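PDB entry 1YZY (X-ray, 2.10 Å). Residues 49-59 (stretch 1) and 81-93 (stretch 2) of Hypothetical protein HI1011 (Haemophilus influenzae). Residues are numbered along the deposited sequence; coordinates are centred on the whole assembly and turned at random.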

# COMPACT_ATOMS: atom_id res chain seq x y z
N LYS A 49 -7.95 -7.19 4.79
CA LYS A 49 -7.90 -8.31 3.85
C LYS A 49 -9.36 -8.59 3.50
O LYS A 49 -9.81 -9.73 3.48
CB LYS A 49 -7.30 -9.55 4.53
CG LYS A 49 -5.84 -9.43 5.00
CD LYS A 49 -5.42 -10.68 5.79
CE LYS A 49 -4.07 -10.52 6.50
NZ LYS A 49 -2.90 -10.62 5.58
N SER A 50 -10.08 -7.52 3.16
CA SER A 50 -11.50 -7.60 2.87
C SER A 50 -11.90 -7.41 1.41
O SER A 50 -12.98 -6.86 1.16
CB SER A 50 -12.22 -6.53 3.68
OG SER A 50 -11.60 -5.27 3.47
N ARG A 51 -11.12 -7.90 0.45
CA ARG A 51 -11.55 -7.77 -0.94
C ARG A 51 -12.52 -8.88 -1.36
O ARG A 51 -13.47 -8.63 -2.12
CB ARG A 51 -10.33 -7.74 -1.88
CG ARG A 51 -10.70 -7.51 -3.35
CD ARG A 51 -9.51 -7.84 -4.30
NE ARG A 51 -8.37 -6.93 -4.30
CZ ARG A 51 -8.44 -5.61 -4.15
NH1 ARG A 51 -9.62 -5.01 -3.99
NH2 ARG A 51 -7.33 -4.89 -4.14
N SER A 52 -12.28 -10.11 -0.88
CA SER A 52 -13.14 -11.23 -1.23
C SER A 52 -13.40 -12.26 -0.12
O SER A 52 -13.71 -13.42 -0.38
CB SER A 52 -12.61 -11.93 -2.49
OG SER A 52 -11.24 -12.27 -2.37
N ASN A 53 -13.26 -11.82 1.13
CA ASN A 53 -13.50 -12.67 2.29
C ASN A 53 -15.02 -12.68 2.53
O ASN A 53 -15.76 -12.02 1.81
CB ASN A 53 -12.75 -12.12 3.51
CG ASN A 53 -13.24 -10.75 3.93
OD1 ASN A 53 -13.73 -9.98 3.10
ND2 ASN A 53 -13.13 -10.44 5.21
N PRO A 54 -15.51 -13.50 3.48
CA PRO A 54 -16.96 -13.51 3.73
C PRO A 54 -17.49 -12.09 3.95
O PRO A 54 -16.96 -11.34 4.77
CB PRO A 54 -17.08 -14.36 4.98
CG PRO A 54 -15.99 -15.37 4.78
CD PRO A 54 -14.84 -14.51 4.32
N VAL A 55 -18.58 -11.76 3.28
CA VAL A 55 -19.16 -10.42 3.36
C VAL A 55 -19.46 -9.85 4.75
O VAL A 55 -19.36 -8.64 4.94
CB VAL A 55 -20.40 -10.29 2.43
CG1 VAL A 55 -21.49 -11.28 2.84
CG2 VAL A 55 -20.91 -8.85 2.42
N ASN A 56 -19.83 -10.69 5.71
CA ASN A 56 -20.11 -10.17 7.05
C ASN A 56 -18.86 -9.86 7.85
O ASN A 56 -18.90 -9.11 8.82
CB ASN A 56 -21.08 -11.06 7.83
CG ASN A 56 -22.52 -10.59 7.70
OD1 ASN A 56 -22.96 -9.69 8.42
ND2 ASN A 56 -23.24 -11.17 6.74
N GLU A 57 -17.75 -10.48 7.46
CA GLU A 57 -16.47 -10.22 8.09
C GLU A 57 -15.99 -8.86 7.58
O GLU A 57 -15.64 -7.98 8.37
CB GLU A 57 -15.46 -11.31 7.71
CG GLU A 57 -15.54 -12.55 8.57
CD GLU A 57 -14.60 -13.64 8.09
OE1 GLU A 57 -13.46 -13.32 7.68
OE2 GLU A 57 -15.03 -14.82 8.13
N ALA A 58 -16.00 -8.69 6.26
CA ALA A 58 -15.60 -7.44 5.61
C ALA A 58 -16.37 -6.27 6.22
O ALA A 58 -15.80 -5.23 6.52
CB ALA A 58 -15.84 -7.52 4.12
N ILE A 59 -17.67 -6.45 6.40
CA ILE A 59 -18.50 -5.40 6.99
C ILE A 59 -18.10 -5.10 8.43
O ILE A 59 -17.99 -3.93 8.81
CB ILE A 59 -20.01 -5.78 6.93
CG1 ILE A 59 -20.47 -5.85 5.47
CG2 ILE A 59 -20.86 -4.77 7.70
CD1 ILE A 59 -21.91 -6.27 5.30
N TYR A 81 -10.78 0.77 -2.71
CA TYR A 81 -10.83 -0.55 -3.34
C TYR A 81 -9.96 -0.56 -4.61
O TYR A 81 -9.26 0.40 -4.90
CB TYR A 81 -12.27 -0.98 -3.62
CG TYR A 81 -13.17 0.11 -4.16
CD1 TYR A 81 -13.01 0.58 -5.47
CD2 TYR A 81 -14.18 0.66 -3.38
CE1 TYR A 81 -13.84 1.57 -5.98
CE2 TYR A 81 -15.01 1.65 -3.88
CZ TYR A 81 -14.84 2.10 -5.18
OH TYR A 81 -15.68 3.06 -5.70
N CYS A 82 -9.98 -1.66 -5.35
CA CYS A 82 -9.15 -1.76 -6.55
C CYS A 82 -9.65 -0.90 -7.71
O CYS A 82 -10.86 -0.63 -7.83
CB CYS A 82 -9.01 -3.22 -6.98
SG CYS A 82 -7.65 -3.58 -8.13
N SER A 83 -8.72 -0.46 -8.55
CA SER A 83 -9.06 0.37 -9.71
C SER A 83 -9.83 -0.40 -10.80
O SER A 83 -10.37 0.20 -11.73
CB SER A 83 -7.80 1.04 -10.28
OG SER A 83 -6.88 0.10 -10.83
N THR A 84 -9.89 -1.73 -10.68
CA THR A 84 -10.63 -2.56 -11.63
C THR A 84 -11.96 -3.01 -11.01
O THR A 84 -12.65 -3.89 -11.53
CB THR A 84 -9.81 -3.76 -12.13
OG1 THR A 84 -8.93 -4.22 -11.11
CG2 THR A 84 -8.99 -3.36 -13.34
N PHE A 85 -12.32 -2.36 -9.90
CA PHE A 85 -13.57 -2.59 -9.18
C PHE A 85 -13.77 -4.04 -8.72
O PHE A 85 -14.90 -4.48 -8.52
CB PHE A 85 -14.75 -2.14 -10.06
CG PHE A 85 -15.91 -1.57 -9.29
CD1 PHE A 85 -15.79 -0.36 -8.61
CD2 PHE A 85 -17.13 -2.25 -9.24
CE1 PHE A 85 -16.87 0.17 -7.91
CE2 PHE A 85 -18.21 -1.72 -8.53
CZ PHE A 85 -18.08 -0.51 -7.86
N ASP A 86 -12.66 -4.75 -8.47
CA ASP A 86 -12.68 -6.16 -8.03
C ASP A 86 -13.77 -6.49 -7.02
O ASP A 86 -13.74 -6.01 -5.89
CB ASP A 86 -11.32 -6.55 -7.45
CG ASP A 86 -10.20 -6.38 -8.44
OD1 ASP A 86 -10.12 -5.30 -9.04
OD2 ASP A 86 -9.40 -7.33 -8.63
N SER A 87 -14.70 -7.35 -7.45
CA SER A 87 -15.84 -7.77 -6.64
C SER A 87 -16.71 -8.76 -7.42
O SER A 87 -16.33 -9.23 -8.50
CB SER A 87 -16.67 -6.54 -6.26
OG SER A 87 -16.99 -5.75 -7.40
N THR A 88 -17.84 -9.13 -6.83
CA THR A 88 -18.84 -10.02 -7.44
C THR A 88 -20.20 -9.50 -6.98
O THR A 88 -20.28 -8.48 -6.29
CB THR A 88 -18.70 -11.50 -6.98
OG1 THR A 88 -18.96 -11.61 -5.58
CG2 THR A 88 -17.32 -12.05 -7.30
N ALA A 89 -21.28 -10.18 -7.36
CA ALA A 89 -22.62 -9.74 -6.96
C ALA A 89 -22.74 -9.64 -5.43
O ALA A 89 -23.66 -9.01 -4.91
CB ALA A 89 -23.66 -10.66 -7.54
N LYS A 90 -21.85 -10.33 -4.73
CA LYS A 90 -21.80 -10.27 -3.27
C LYS A 90 -20.55 -9.49 -2.94
O LYS A 90 -20.32 -9.28 -1.76
CB LYS A 90 -21.51 -11.66 -2.72
CG LYS A 90 -22.74 -12.58 -2.78
CD LYS A 90 -22.38 -14.06 -2.89
CE LYS A 90 -21.96 -14.44 -4.30
NZ LYS A 90 -21.90 -15.92 -4.50
N GLY A 91 -19.80 -9.06 -3.95
CA GLY A 91 -18.57 -8.28 -3.82
C GLY A 91 -18.83 -7.16 -2.86
O GLY A 91 -19.64 -6.27 -3.10
N ASN A 92 -18.07 -7.26 -1.79
CA ASN A 92 -18.08 -6.42 -0.59
C ASN A 92 -18.04 -4.92 -0.80
O ASN A 92 -18.19 -4.16 0.16
CB ASN A 92 -16.91 -6.81 0.31
CG ASN A 92 -16.92 -8.33 0.44
OD1 ASN A 92 -17.97 -8.97 0.35
ND2 ASN A 92 -15.74 -8.92 0.64
N ILE A 93 -17.78 -4.46 -2.02
CA ILE A 93 -17.70 -3.01 -2.25
C ILE A 93 -19.04 -2.36 -1.86
O ILE A 93 -19.07 -1.42 -1.06
CB ILE A 93 -17.34 -2.67 -3.72
CG1 ILE A 93 -15.89 -3.09 -4.00
CG2 ILE A 93 -17.51 -1.17 -4.00
CD1 ILE A 93 -15.52 -2.98 -5.46
O HOH W 1 -14.63 -6.32 -3.21

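A single amide side chain can hold two loops together by offering its hydrogens to the carbonyls of a neighbouring backbone. In HI1011 that role falls to N92, which is buried, points its CA-to-CB bond toward the other stretch and adopts an m rotamer for chi1. Its ND2 makes two hydrogen bonds across the interface, both weak: one to S50 O at 3.5 Å, nearly linear at 172°, and one to N53 O at 3.3 Å with an angle of 157°. Two acceptors three positions apart in the sequence thus converge on the two hydrogens of one nitrogen, and asparagine suits the place because its short side chain brings a double donor up to the curving backbone.

Proximity alone does not make a bond. N53 OD1 also lies 3.3 Å from N92 ND2, but the angle is poor. The other end of the amide gains no partner from K90, whose O stands 3.2 Å from N92 OD1, because both atoms are acceptors. N92 OD1 instead lies 3.5 Å from V55 CB, while A58 CB packs 3.8 Å from N92 ND2. V55 and A58 both direct their CA-to-CB bonds toward the second stretch, from a helix that follows P54, which sits at its N-cap position; P54 O accepts from E57 N (2.9 Å) and from A58 N (3.2 Å). The A58 methyl fits against the amide at this distance.

R51 makes the second large contribution to the contact. Its CA-to-CB bond points away, yet the extended start of the chain (chi1 and chi2 both t) followed by a turn at chi3 (m) brings its end back to the second stretch. There C82 CB lies over one face of the guanidinium, 3.5 Å from R51 NH1, and the aliphatic part packs against D86, with R51 CD 3.9 Å from D86 CB. The charges are complementary but make no salt bridge: R51 NE and D86 OD2 are 4.5 Å apart, and the oxygen lies well out of the guanidinium plane. The other carboxylate oxygen is engaged within its own stretch, as D86 OD1 accepts a 2.6 Å hydrogen bond from T84 OG1.

One water adds a bridge between backbone carbonyls. It donates to R51 O and to D86 O, each at 2.8 Å, giving a carbonyl of each stretch a donor. Within these stretches neither N92 OD1 nor the R51 guanidinium has a hydrogen-bond partner. With only 382 Å² buried in total, the association rests on a modest area, in which the N92 amide joins its stretch to the other's backbone, the R51 side chain packs on C82 and D86, and one water spans two carbonyls.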